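Local coordinates for protein ATP-dependent DNA ligase (Mycobacterium tuberculosis, PDB 6NHX) that seals breaks in double-stranded DNA at the expense of ATP and probably acts with Ku in non-homologous end joining, at residues Y35-E40 with G79-L84; V194-W199 with P270-E275; S210-I215 with A224-T229; D249-D254 with I265-P270. The protein carries 1 engineered substitution. All blocks are in the same frame, centred on the assembly; numbering follows the deposited sequence.

Contact 1: Y35-E40 with G79-L84; sequences YRLLVE and GEAVVL. With ATP (adenosine-5'-triphosphate), chain B.
Arg36 and Glu80 form a non-hydrogen-bonded antiparallel pair, and both side chains come off the sheet on the face that carries ATP. The guanidinium presents NH1 to the ribose, 3.3 Å from ATP O2', with ATP N3 lying over its face toward the rim. Glu80 OE1 sits over a face of the adenine at its five-membered ring, 3.6 Å from ATP N9; it is buried without a polar partner in the model. A bend at chi2 (92°) folds the Glu80 carboxylate back over the neighbouring strand, leaving OE2 3.5 Å from Tyr35 N. Although the guanidinium and carboxylate planes are only 18° apart, Glu80 OE1 and Arg36 NE remain 5.0 Å from each other. The guanidinium is held instead by a salt bridge from Arg36 NE to Asp78 and a hydrogen bond from NH2 to Met11 O, while Arg36 CD rests 3.5 Å from Gly79 O. Backbone bonds set this pair in place: Tyr35 and Ala81 exchange two, as do Leu37 and Gly79, the one from Leu37 N to Gly79 O (3.0 Å) being almost straight. On the reverse face Leu37 CD1 packs against Ala81 CB at 3.7 Å. In the nucleotidyltransferase domain the two strands are central in an antiparallel sheet, flanked by strands 45-50 and 105-114, and helix 92-96 packs against Tyr35.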
loop_
_atom_site.group_PDB
_atom_site.type_symbol
_atom_site.label_atom_id
_atom_site.label_comp_id
_atom_site.label_asym_id
_atom_site.label_seq_id
_atom_site.Cartn_x
_atom_site.Cartn_y
_atom_site.Cartn_z
ATOM N N TYR A 35 -3.875 -2.466 -2.674
ATOM C CA TYR A 35 -4.030 -3.796 -2.103
ATOM C C TYR A 35 -3.457 -4.812 -3.084
ATOM O O TYR A 35 -3.772 -4.776 -4.280
ATOM C CB TYR A 35 -5.496 -4.135 -1.829
ATOM C CG TYR A 35 -6.157 -3.403 -0.690
ATOM C CD1 TYR A 35 -5.461 -3.050 0.461
ATOM C CD2 TYR A 35 -7.495 -3.085 -0.761
ATOM C CE1 TYR A 35 -6.101 -2.381 1.499
ATOM C CE2 TYR A 35 -8.136 -2.427 0.258
ATOM C CZ TYR A 35 -7.444 -2.073 1.382
ATOM O OH TYR A 35 -8.129 -1.415 2.377
ATOM N N ARG A 36 -2.635 -5.720 -2.574
ATOM C CA ARG A 36 -2.025 -6.751 -3.403
ATOM C C ARG A 36 -3.067 -7.773 -3.830
ATOM O O ARG A 36 -3.848 -8.264 -3.011
ATOM C CB ARG A 36 -0.940 -7.447 -2.585
ATOM C CG ARG A 36 -0.112 -8.422 -3.394
ATOM C CD ARG A 36 0.888 -7.697 -4.268
ATOM N NE ARG A 36 1.857 -8.607 -4.865
ATOM C CZ ARG A 36 2.977 -9.005 -4.275
ATOM N NH1 ARG A 36 3.287 -8.564 -3.064
ATOM N NH2 ARG A 36 3.794 -9.836 -4.902
ATOM N N LEU A 37 -3.066 -8.118 -5.119
ATOM C CA LEU A 37 -3.991 -9.118 -5.631
ATOM C C LEU A 37 -3.270 -10.086 -6.552
ATOM O O LEU A 37 -2.449 -9.679 -7.377
ATOM C CB LEU A 37 -5.131 -8.489 -6.432
ATOM C CG LEU A 37 -6.188 -7.723 -5.639
ATOM C CD1 LEU A 37 -7.279 -7.236 -6.572
ATOM C CD2 LEU A 37 -6.771 -8.567 -4.504
ATOM N N LEU A 38 -3.599 -11.366 -6.412
ATOM C CA LEU A 38 -3.321 -12.364 -7.436
ATOM C C LEU A 38 -4.596 -12.536 -8.247
ATOM O O LEU A 38 -5.689 -12.651 -7.679
ATOM C CB LEU A 38 -2.887 -13.697 -6.816
ATOM C CG LEU A 38 -1.576 -13.637 -6.013
ATOM C CD1 LEU A 38 -1.282 -14.992 -5.400
ATOM C CD2 LEU A 38 -0.403 -13.183 -6.877
ATOM N N VAL A 39 -4.458 -12.540 -9.568
ATOM C CA VAL A 39 -5.601 -12.502 -10.475
ATOM C C VAL A 39 -5.520 -13.700 -11.413
ATOM O O VAL A 39 -4.527 -13.860 -12.134
ATOM C CB VAL A 39 -5.623 -11.202 -11.289
ATOM C CG1 VAL A 39 -6.760 -11.223 -12.331
ATOM C CG2 VAL A 39 -5.719 -9.987 -10.359
ATOM N N GLU A 40 -6.556 -14.524 -11.414
ATOM C CA GLU A 40 -6.676 -15.624 -12.358
ATOM C C GLU A 40 -7.723 -15.242 -13.390
ATOM O O GLU A 40 -8.876 -14.995 -13.034
ATOM C CB GLU A 40 -7.109 -16.896 -11.636
ATOM C CG GLU A 40 -7.282 -18.099 -12.540
ATOM C CD GLU A 40 -7.999 -19.201 -11.819
ATOM O OE1 GLU A 40 -7.341 -20.194 -11.467
ATOM O OE2 GLU A 40 -9.220 -19.062 -11.585
ATOM N N GLY A 79 -0.223 -8.252 -9.014
ATOM C CA GLY A 79 -0.193 -6.811 -9.125
ATOM C C GLY A 79 -0.894 -6.160 -7.959
ATOM O O GLY A 79 -1.129 -6.786 -6.924
ATOM N N GLU A 80 -1.254 -4.895 -8.161
ATOM C CA GLU A 80 -1.850 -4.072 -7.113
ATOM C C GLU A 80 -3.184 -3.527 -7.597
ATOM O O GLU A 80 -3.263 -2.981 -8.701
ATOM C CB GLU A 80 -0.928 -2.891 -6.776
ATOM C CG GLU A 80 -1.153 -2.286 -5.405
ATOM C CD GLU A 80 -0.262 -2.907 -4.350
ATOM O OE1 GLU A 80 0.546 -3.788 -4.696
ATOM O OE2 GLU A 80 -0.362 -2.509 -3.174
ATOM N N ALA A 81 -4.227 -3.664 -6.780
ATOM C CA ALA A 81 -5.441 -2.892 -7.001
ATOM C C ALA A 81 -5.214 -1.499 -6.433
ATOM O O ALA A 81 -4.734 -1.356 -5.306
ATOM C CB ALA A 81 -6.631 -3.559 -6.316
ATOM N N VAL A 82 -5.529 -0.476 -7.229
ATOM C CA VAL A 82 -5.225 0.903 -6.878
ATOM C C VAL A 82 -6.418 1.808 -7.155
ATOM O O VAL A 82 -7.243 1.556 -8.046
ATOM C CB VAL A 82 -3.977 1.461 -7.597
ATOM C CG1 VAL A 82 -2.718 0.703 -7.193
ATOM C CG2 VAL A 82 -4.198 1.411 -9.118
ATOM N N VAL A 83 -6.476 2.881 -6.380
ATOM C CA VAL A 83 -7.341 4.020 -6.636
ATOM C C VAL A 83 -6.429 5.222 -6.804
ATOM O O VAL A 83 -5.601 5.503 -5.930
ATOM C CB VAL A 83 -8.348 4.246 -5.489
ATOM C CG1 VAL A 83 -9.120 5.559 -5.662
ATOM C CG2 VAL A 83 -9.297 3.072 -5.344
ATOM N N LEU A 84 -6.590 5.940 -7.909
ATOM C CA LEU A 84 -5.723 7.063 -8.232
ATOM C C LEU A 84 -6.246 8.353 -7.610
ATOM O O LEU A 84 -7.453 8.613 -7.609
ATOM C CB LEU A 84 -5.617 7.222 -9.753
ATOM C CG LEU A 84 -5.196 5.962 -10.518
ATOM C CD1 LEU A 84 -5.012 6.263 -12.006
ATOM C CD2 LEU A 84 -3.921 5.357 -9.916
HETATM P PG ATP B . 4.464 -5.723 3.469
HETATM O O1G ATP B . 5.771 -5.743 2.703
HETATM O O2G ATP B . 4.347 -6.755 4.574
HETATM O O3G ATP B . 3.255 -5.706 2.550
HETATM P PB ATP B . 3.659 -2.957 3.995
HETATM O O1B ATP B . 3.961 -1.977 5.099
HETATM O O2B ATP B . 2.234 -3.248 3.579
HETATM O O3B ATP B . 4.449 -4.329 4.302
HETATM P PA ATP B . 5.415 -1.307 2.381
HETATM O O1A ATP B . 6.568 -1.390 3.334
HETATM O O2A ATP B . 4.530 -0.099 2.218
HETATM O O3A ATP B . 4.464 -2.555 2.676
HETATM O "O5'" ATP B . 5.889 -1.877 0.942
HETATM C "C5'" ATP B . 5.087 -1.672 -0.218
HETATM C "C4'" ATP B . 3.980 -2.726 -0.321
HETATM O "O4'" ATP B . 3.379 -2.578 -1.608
HETATM C "C3'" ATP B . 4.483 -4.152 -0.241
HETATM O "O3'" ATP B . 3.413 -4.989 0.186
HETATM C "C2'" ATP B . 4.764 -4.440 -1.689
HETATM O "O2'" ATP B . 4.782 -5.845 -1.978
HETATM C "C1'" ATP B . 3.613 -3.739 -2.401
HETATM N N9 ATP B . 4.006 -3.226 -3.730
HETATM C C8 ATP B . 3.734 -1.992 -4.225
HETATM N N7 ATP B . 4.210 -1.863 -5.494
HETATM C C5 ATP B . 4.775 -3.045 -5.809
HETATM C C6 ATP B . 5.476 -3.574 -6.970
HETATM N N6 ATP B . 5.685 -2.804 -8.044
HETATM N N1 ATP B . 5.918 -4.839 -6.910
HETATM C C2 ATP B . 5.735 -5.622 -5.840
HETATM N N3 ATP B . 5.113 -5.198 -4.729
HETATM C C4 ATP B . 4.643 -3.933 -4.661
#

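Contact 2: V194-W199 with P270-E275; sequences VVIGGW and PALVAE
Pro270 meets strand 194-199 through its ring, whose CB lies 3.7 Å from Val195 CG1. That methyl is anti to the backbone N (chi1 175°), which carries it toward the incoming loop, where it also touches Pro270 O at 3.5 Å. At Ala271 the loop stands off, and the side chain points away from the strand. Contact resumes at Leu272. Here a water stands in for a direct bond, donating to Ile196 O (2.7 Å) and accepting from Leu272 N (2.9 Å), whereas Leu272 O bonds directly to Ile196 N at 3.0 Å. Leu272 CB meets the tip of Ile196, at CD1. Val273 pairs with Val195 in a non-hydrogen-bonded position; its own CA leans on Val194 O at 3.3 Å in a CA-H...O contact. Ala274 then pairs with Val194 through two reciprocal backbone bonds, each of 2.8 Å. Its methyl is shared between Val194 CG2 and, more loosely, Ile196 CD1. Glu275 turns away from strand 194-199, and its carboxylate forms salt bridges with Arg293 and Arg296; Arg293 is also hydrogen-bonded to ATP, which makes Glu275 a second-shell partner of the nucleotide. In the C-terminal domain, of the OB-fold class, strand 190-201 pairs on its other edge with strand 208-217, where Gly197 and Gly198 form a classic beta bulge facing Leu212. Helix 235-243 covers Ile196 and Leu272 through Leu243.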
loop_
_atom_site.group_PDB
_atom_site.type_symbol
_atom_site.label_atom_id
_atom_site.label_comp_id
_atom_site.label_asym_id
_atom_site.label_seq_id
_atom_site.Cartn_x
_atom_site.Cartn_y
_atom_site.Cartn_z
ATOM N N VAL A 194 1.696 4.892 14.284
ATOM C CA VAL A 194 1.190 5.663 15.414
ATOM C C VAL A 194 -0.150 5.084 15.833
ATOM O O VAL A 194 -0.804 4.368 15.075
ATOM C CB VAL A 194 1.042 7.169 15.096
ATOM C CG1 VAL A 194 2.394 7.807 14.780
ATOM C CG2 VAL A 194 0.064 7.367 13.951
ATOM N N VAL A 195 -0.556 5.377 17.065
ATOM C CA VAL A 195 -1.884 5.025 17.558
ATOM C C VAL A 195 -2.737 6.285 17.603
ATOM O O VAL A 195 -2.269 7.352 18.028
ATOM C CB VAL A 195 -1.798 4.343 18.937
ATOM C CG1 VAL A 195 -3.191 4.082 19.526
ATOM C CG2 VAL A 195 -1.002 3.055 18.826
ATOM N N ILE A 196 -3.980 6.181 17.134
ATOM C CA ILE A 196 -4.893 7.317 17.157
ATOM C C ILE A 196 -5.466 7.481 18.556
ATOM O O ILE A 196 -6.025 6.536 19.126
ATOM C CB ILE A 196 -6.011 7.127 16.123
ATOM C CG1 ILE A 196 -5.404 6.968 14.724
ATOM C CG2 ILE A 196 -6.961 8.299 16.193
ATOM C CD1 ILE A 196 -6.421 6.556 13.665
ATOM N N GLY A 197 -5.329 8.684 19.121
ATOM C CA GLY A 197 -5.919 8.961 20.416
ATOM C C GLY A 197 -7.103 9.909 20.420
ATOM O O GLY A 197 -7.798 10.058 21.426
ATOM N N GLY A 198 -7.355 10.537 19.277
ATOM C CA GLY A 198 -8.499 11.423 19.165
ATOM C C GLY A 198 -8.584 11.975 17.761
ATOM O O GLY A 198 -7.694 11.772 16.931
ATOM N N TRP A 199 -9.683 12.678 17.501
ATOM C CA TRP A 199 -9.870 13.245 16.172
ATOM C C TRP A 199 -10.592 14.579 16.255
ATOM O O TRP A 199 -11.360 14.832 17.181
ATOM C CB TRP A 199 -10.610 12.286 15.220
ATOM C CG TRP A 199 -12.007 11.944 15.635
ATOM C CD1 TRP A 199 -12.394 10.909 16.440
ATOM C CD2 TRP A 199 -13.212 12.615 15.239
ATOM N NE1 TRP A 199 -13.763 10.900 16.579
ATOM C CE2 TRP A 199 -14.289 11.941 15.859
ATOM C CE3 TRP A 199 -13.484 13.726 14.431
ATOM C CZ2 TRP A 199 -15.616 12.338 15.689
ATOM C CZ3 TRP A 199 -14.804 14.122 14.267
ATOM C CH2 TRP A 199 -15.853 13.428 14.893
ATOM N N PRO A 270 -7.344 3.844 22.611
ATOM C CA PRO A 270 -6.129 3.781 21.773
ATOM C C PRO A 270 -5.954 2.424 21.113
ATOM O O PRO A 270 -4.988 1.692 21.366
ATOM C CB PRO A 270 -5.019 4.096 22.791
ATOM C CG PRO A 270 -5.551 3.585 24.094
ATOM C CD PRO A 270 -7.042 3.840 24.051
ATOM N N ALA A 271 -6.898 2.093 20.232
ATOM C CA ALA A 271 -6.977 0.776 19.624
ATOM C C ALA A 271 -6.513 0.725 18.174
ATOM O O ALA A 271 -6.133 -0.357 17.710
ATOM C CB ALA A 271 -8.417 0.247 19.698
ATOM N N LEU A 272 -6.521 1.846 17.456
ATOM C CA LEU A 272 -6.268 1.865 16.017
ATOM C C LEU A 272 -4.858 2.343 15.698
ATOM O O LEU A 272 -4.441 3.418 16.147
ATOM C CB LEU A 272 -7.255 2.794 15.316
ATOM C CG LEU A 272 -8.726 2.408 15.251
ATOM C CD1 LEU A 272 -9.430 3.364 14.308
ATOM C CD2 LEU A 272 -8.896 0.970 14.796
ATOM N N VAL A 273 -4.149 1.565 14.902
ATOM C CA VAL A 273 -2.838 1.925 14.380
ATOM C C VAL A 273 -3.012 2.573 13.013
ATOM O O VAL A 273 -3.846 2.149 12.198
ATOM C CB VAL A 273 -1.933 0.680 14.300
ATOM C CG1 VAL A 273 -0.561 1.020 13.742
ATOM C CG2 VAL A 273 -1.821 0.024 15.661
ATOM N N ALA A 274 -2.232 3.605 12.755
ATOM C CA ALA A 274 -2.135 4.233 11.451
ATOM C C ALA A 274 -0.668 4.393 11.095
ATOM O O ALA A 274 0.216 4.293 11.946
ATOM C CB ALA A 274 -2.789 5.610 11.459
ATOM N N GLU A 275 -0.403 4.641 9.821
ATOM C CA GLU A 275 0.938 4.945 9.356
ATOM C C GLU A 275 0.964 6.370 8.845
ATOM O O GLU A 275 0.058 6.787 8.111
ATOM C CB GLU A 275 1.358 3.995 8.238
ATOM C CG GLU A 275 2.393 2.988 8.668
ATOM C CD GLU A 275 2.739 2.022 7.563
ATOM O OE1 GLU A 275 3.721 1.269 7.720
ATOM O OE2 GLU A 275 2.027 2.016 6.539
HETATM O O HOH W 1 -7.555 4.462 18.296
#

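Contact 3: S210-I215 with A224-T229; sequences SLLMGI and AGRVGT
Arg226 reaches across the neighbouring strand to Ser210, touching it or Leu212 along most of its length. Its CB lies 3.8 Å from Leu212 CD1, and CG comes to 3.5 Å from Ser210 CB. At CD the nearest atom is Ser210 OG. A bend at chi3 (-45°) then turns the tip back over the strand: the Leu212 CD1 methyl lies over one guanidinium face, toward its rim, and NH1 donates to Ser210 OG at 3.0 Å, close to the guanidinium plane. NH2 ends near Arg200 NH1, which brings two like charges close together. The two strands, 208-217 and 220-228, form a beta hairpin in the OB-type C-terminal domain, with Leu211 and Val227 exchanging a pair of backbone bonds and Met213 bonded both to Gly225 O and, through its own carbonyl, to Ala224 N. On the opposite face from Arg226, Met213 crosses Val227 at about a right angle, its SD 3.7 Å from Val227 CB. The terminal CE curls in to 3.2 Å from Gly225 O, a tight approach. Gly225 has backbone angles (phi 121°) that would press a CB against the preceding carbonyl oxygen. On the Met213 face Val276 of strand 273-278 packs on both Met213 and Val227. Thr229 CG2 covers Ser210 N at 3.9 Å, and Thr229 OG1 bonds to Val208 O.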
loop_
_atom_site.group_PDB
_atom_site.type_symbol
_atom_site.label_atom_id
_atom_site.label_comp_id
_atom_site.label_asym_id
_atom_site.label_seq_id
_atom_site.Cartn_x
_atom_site.Cartn_y
_atom_site.Cartn_z
ATOM N N SER A 210 -8.652 15.884 11.099
ATOM C CA SER A 210 -7.306 15.570 11.538
ATOM C C SER A 210 -7.376 14.581 12.688
ATOM O O SER A 210 -8.416 14.406 13.329
ATOM C CB SER A 210 -6.573 16.837 11.982
ATOM O OG SER A 210 -7.301 17.495 13.006
ATOM N N LEU A 211 -6.242 13.947 12.937
ATOM C CA LEU A 211 -6.121 12.917 13.952
ATOM C C LEU A 211 -4.983 13.299 14.876
ATOM O O LEU A 211 -3.948 13.809 14.432
ATOM C CB LEU A 211 -5.833 11.558 13.322
ATOM C CG LEU A 211 -6.949 11.055 12.409
ATOM C CD1 LEU A 211 -6.466 9.869 11.649
ATOM C CD2 LEU A 211 -8.156 10.679 13.217
ATOM N N LEU A 212 -5.186 13.041 16.157
ATOM C CA LEU A 212 -4.185 13.297 17.176
ATOM C C LEU A 212 -3.492 11.965 17.446
ATOM O O LEU A 212 -4.137 11.009 17.891
ATOM C CB LEU A 212 -4.853 13.860 18.431
ATOM C CG LEU A 212 -5.411 15.296 18.320
ATOM C CD1 LEU A 212 -4.395 16.263 17.725
ATOM C CD2 LEU A 212 -6.738 15.380 17.549
ATOM N N MET A 213 -2.194 11.905 17.146
ATOM C CA MET A 213 -1.395 10.689 17.106
ATOM C C MET A 213 -0.597 10.519 18.384
ATOM O O MET A 213 -0.183 11.502 19.006
ATOM C CB MET A 213 -0.363 10.789 15.977
ATOM C CG MET A 213 -0.911 11.056 14.588
ATOM S SD MET A 213 0.477 11.335 13.458
ATOM C CE MET A 213 1.180 12.835 14.127
ATOM N N GLY A 214 -0.317 9.264 18.733
ATOM C CA GLY A 214 0.575 9.003 19.848
ATOM C C GLY A 214 1.378 7.721 19.697
ATOM O O GLY A 214 1.018 6.825 18.915
ATOM N N ILE A 215 2.454 7.651 20.460
ATOM C CA ILE A 215 3.267 6.439 20.583
ATOM C C ILE A 215 3.006 5.865 21.974
ATOM O O ILE A 215 3.164 6.586 22.962
ATOM C CB ILE A 215 4.767 6.746 20.413
ATOM C CG1 ILE A 215 5.048 7.411 19.066
ATOM C CG2 ILE A 215 5.602 5.480 20.585
ATOM C CD1 ILE A 215 4.759 6.547 17.853
ATOM N N ALA A 224 2.286 12.732 19.520
ATOM C CA ALA A 224 3.234 12.886 18.429
ATOM C C ALA A 224 2.805 13.938 17.416
ATOM O O ALA A 224 3.515 14.157 16.423
ATOM C CB ALA A 224 3.422 11.539 17.719
ATOM N N GLY A 225 1.674 14.585 17.628
ATOM C CA GLY A 225 1.235 15.671 16.777
ATOM C C GLY A 225 -0.110 15.396 16.135
ATOM O O GLY A 225 -0.679 14.309 16.222
ATOM N N ARG A 226 -0.617 16.439 15.502
ATOM C CA ARG A 226 -1.815 16.337 14.698
ATOM C C ARG A 226 -1.417 16.013 13.269
ATOM O O ARG A 226 -0.475 16.600 12.727
ATOM C CB ARG A 226 -2.559 17.670 14.725
ATOM C CG ARG A 226 -3.735 17.715 13.785
ATOM C CD ARG A 226 -4.241 19.132 13.576
ATOM N NE ARG A 226 -4.345 19.843 14.842
ATOM C CZ ARG A 226 -5.329 19.671 15.716
ATOM N NH1 ARG A 226 -6.312 18.818 15.461
ATOM N NH2 ARG A 226 -5.332 20.359 16.848
ATOM N N VAL A 227 -2.125 15.063 12.668
ATOM C CA VAL A 227 -1.941 14.710 11.263
ATOM C C VAL A 227 -3.227 15.039 10.525
ATOM O O VAL A 227 -4.301 14.537 10.875
ATOM C CB VAL A 227 -1.511 13.242 11.053
ATOM C CG1 VAL A 227 -2.565 12.246 11.511
ATOM C CG2 VAL A 227 -1.130 13.002 9.586
ATOM N N GLY A 228 -3.126 15.906 9.525
ATOM C CA GLY A 228 -4.272 16.163 8.676
ATOM C C GLY A 228 -4.598 14.936 7.842
ATOM O O GLY A 228 -3.714 14.175 7.446
ATOM N N THR A 229 -5.890 14.737 7.585
ATOM C CA THR A 229 -6.315 13.592 6.787
ATOM C C THR A 229 -6.142 13.817 5.290
ATOM O O THR A 229 -6.062 12.841 4.539
ATOM C CB THR A 229 -7.778 13.234 7.078
ATOM O OG1 THR A 229 -8.627 14.310 6.656
ATOM C CG2 THR A 229 -7.987 12.967 8.565
#

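Contact 4: D249-D254 with I265-P270; sequences DESPFD and ITYVKP
Tyr267 lays its ring against Ser251, whose CB stands almost directly over the ring centre, 3.8 Å from the centroid and 14° off the normal, a CH-pi contact. The opposite face is covered by Ile265 CG2, so the ring is sandwiched between Ser251 and Ile265. Pro252 adds its CD, 3.7 Å from Tyr267 CD1, and Tyr267 CE1 meets the edge of the Phe253 ring, 4.1 Å from Phe253 CD2. Ser251 keeps OG anti to its backbone N (chi1 171°), from where it accepts from Phe253 N at 3.2 Å: an ST turn, which fixes the hydroxyl beside the tyrosine ring. The loop follows strand 247-248 of the OB-type domain, which pairs with strand 266-268, and Leu221 of the adjoining hairpin packs on Pro252 and Phe253. Elsewhere the fit is looser. No direct hydrogen bond joins the segments; one water bridges Glu250 O and Val268 O, donating to both, and another lies 2.7 Å from both Ser251 OG and Tyr267 OH. The exposed Asp249 and Glu250 have side chains that start away from segment 265-270. At the other end Pro252 CB packs on the exposed Pro270 ring, 4.0 Å from its CG.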
loop_
_atom_site.group_PDB
_atom_site.type_symbol
_atom_site.label_atom_id
_atom_site.label_comp_id
_atom_site.label_asym_id
_atom_site.label_seq_id
_atom_site.Cartn_x
_atom_site.Cartn_y
_atom_site.Cartn_z
ATOM N N ASP A 249 -14.747 9.555 26.875
ATOM C CA ASP A 249 -14.458 10.816 27.545
ATOM C C ASP A 249 -13.061 10.857 28.145
ATOM O O ASP A 249 -12.628 11.926 28.590
ATOM C CB ASP A 249 -15.465 11.060 28.672
ATOM C CG ASP A 249 -16.868 11.298 28.161
ATOM O OD1 ASP A 249 -17.825 10.997 28.905
ATOM O OD2 ASP A 249 -17.017 11.788 27.021
ATOM N N GLU A 250 -12.353 9.734 28.177
ATOM C CA GLU A 250 -11.069 9.635 28.858
ATOM C C GLU A 250 -9.952 9.811 27.836
ATOM O O GLU A 250 -9.875 9.064 26.856
ATOM C CB GLU A 250 -10.941 8.289 29.575
ATOM C CG GLU A 250 -9.511 7.911 29.969
ATOM C CD GLU A 250 -9.414 7.279 31.354
ATOM O OE1 GLU A 250 -10.054 7.795 32.295
ATOM O OE2 GLU A 250 -8.691 6.269 31.505
ATOM N N SER A 251 -9.103 10.806 28.052
ATOM C CA SER A 251 -7.963 10.998 27.180
ATOM C C SER A 251 -6.985 9.839 27.356
ATOM O O SER A 251 -6.707 9.425 28.488
ATOM C CB SER A 251 -7.245 12.299 27.529
ATOM O OG SER A 251 -6.027 12.363 26.807
ATOM N N PRO A 252 -6.457 9.292 26.265
ATOM C CA PRO A 252 -5.454 8.226 26.366
ATOM C C PRO A 252 -4.021 8.722 26.459
ATOM O O PRO A 252 -3.102 7.900 26.551
ATOM C CB PRO A 252 -5.664 7.467 25.051
ATOM C CG PRO A 252 -6.036 8.549 24.077
ATOM C CD PRO A 252 -6.907 9.500 24.869
ATOM N N PHE A 253 -3.809 10.031 26.455
ATOM C CA PHE A 253 -2.462 10.582 26.407
ATOM C C PHE A 253 -1.849 10.660 27.799
ATOM O O PHE A 253 -2.553 10.780 28.800
ATOM C CB PHE A 253 -2.495 11.958 25.745
ATOM C CG PHE A 253 -2.879 11.892 24.299
ATOM C CD1 PHE A 253 -1.938 11.552 23.348
ATOM C CD2 PHE A 253 -4.192 12.136 23.900
ATOM C CE1 PHE A 253 -2.287 11.453 22.011
ATOM C CE2 PHE A 253 -4.553 12.031 22.554
ATOM C CZ PHE A 253 -3.596 11.711 21.617
ATOM N N ASP A 254 -0.514 10.571 27.844
ATOM C CA ASP A 254 0.202 10.574 29.117
ATOM C C ASP A 254 0.278 11.942 29.785
ATOM O O ASP A 254 0.623 12.013 30.966
ATOM C CB ASP A 254 1.596 9.926 28.986
ATOM C CG ASP A 254 2.594 10.773 28.223
ATOM O OD1 ASP A 254 2.207 11.743 27.545
ATOM O OD2 ASP A 254 3.800 10.455 28.303
ATOM N N ILE A 265 -11.880 18.225 20.189
ATOM C CA ILE A 265 -11.436 16.843 20.064
ATOM C C ILE A 265 -12.501 15.882 20.577
ATOM O O ILE A 265 -13.220 16.160 21.542
ATOM C CB ILE A 265 -10.082 16.641 20.774
ATOM C CG1 ILE A 265 -9.376 15.405 20.228
ATOM C CG2 ILE A 265 -10.268 16.521 22.287
ATOM C CD1 ILE A 265 -8.033 15.164 20.887
ATOM N N THR A 266 -12.616 14.745 19.896
ATOM C CA THR A 266 -13.277 13.561 20.424
ATOM C C THR A 266 -12.179 12.543 20.703
ATOM O O THR A 266 -11.450 12.154 19.782
ATOM C CB THR A 266 -14.263 13.000 19.399
ATOM O OG1 THR A 266 -15.216 14.014 19.062
ATOM C CG2 THR A 266 -15.000 11.789 19.975
ATOM N N TYR A 267 -12.057 12.131 21.964
ATOM C CA TYR A 267 -11.053 11.129 22.314
ATOM C C TYR A 267 -11.537 9.736 21.939
ATOM O O TYR A 267 -12.743 9.468 21.900
ATOM C CB TYR A 267 -10.742 11.172 23.814
ATOM C CG TYR A 267 -9.967 12.403 24.232
ATOM C CD1 TYR A 267 -8.662 12.594 23.793
ATOM C CD2 TYR A 267 -10.551 13.375 25.016
ATOM C CE1 TYR A 267 -7.954 13.715 24.138
ATOM C CE2 TYR A 267 -9.842 14.503 25.375
ATOM C CZ TYR A 267 -8.546 14.663 24.917
ATOM O OH TYR A 267 -7.826 15.788 25.270
ATOM N N VAL A 268 -10.584 8.851 21.644
ATOM C CA VAL A 268 -10.891 7.456 21.359
ATOM C C VAL A 268 -10.023 6.541 22.209
ATOM O O VAL A 268 -8.915 6.902 22.636
ATOM C CB VAL A 268 -10.763 7.105 19.863
ATOM C CG1 VAL A 268 -11.871 7.810 19.076
ATOM C CG2 VAL A 268 -9.386 7.469 19.333
ATOM N N LYS A 269 -10.549 5.351 22.476
ATOM C CA LYS A 269 -9.724 4.299 23.037
ATOM C C LYS A 269 -8.556 4.038 22.083
ATOM O O LYS A 269 -8.739 4.057 20.860
ATOM C CB LYS A 269 -10.557 3.031 23.230
ATOM C CG LYS A 269 -11.633 3.166 24.312
ATOM N N PRO A 270 -7.344 3.844 22.611
ATOM C CA PRO A 270 -6.129 3.781 21.773
ATOM C C PRO A 270 -5.954 2.424 21.113
ATOM O O PRO A 270 -4.988 1.692 21.366
ATOM C CB PRO A 270 -5.019 4.096 22.791
ATOM C CG PRO A 270 -5.551 3.585 24.094
ATOM C CD PRO A 270 -7.042 3.840 24.051
HETATM O O HOH W 2 -8.888 6.794 25.524
HETATM O O HOH W 3 -5.751 15.044 26.835
#

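In the fold
From the N terminus, contact 1 comes first, closing a 38-residue loop within the nucleotidyltransferase domain, where it pairs two sheet strands beside the nucleotide. The chain then passes to the C-terminal domain, and contact 2 opens on strand 190-201. Within the 70 residues it spans, contact 3 is completed first, closing a short hairpin; contact 4 then folds the loop 249-254 onto strand 266-268 and ends on Pro270, where contact 2 begins to close. Strand 190-201 joins all three, bonding to strand 208-217 through Val195 and Gly197 and to strand 266-268 through Gly197 and Trp199. Contact 1 remains separate, its nearest atoms about 11 Å from contact 2.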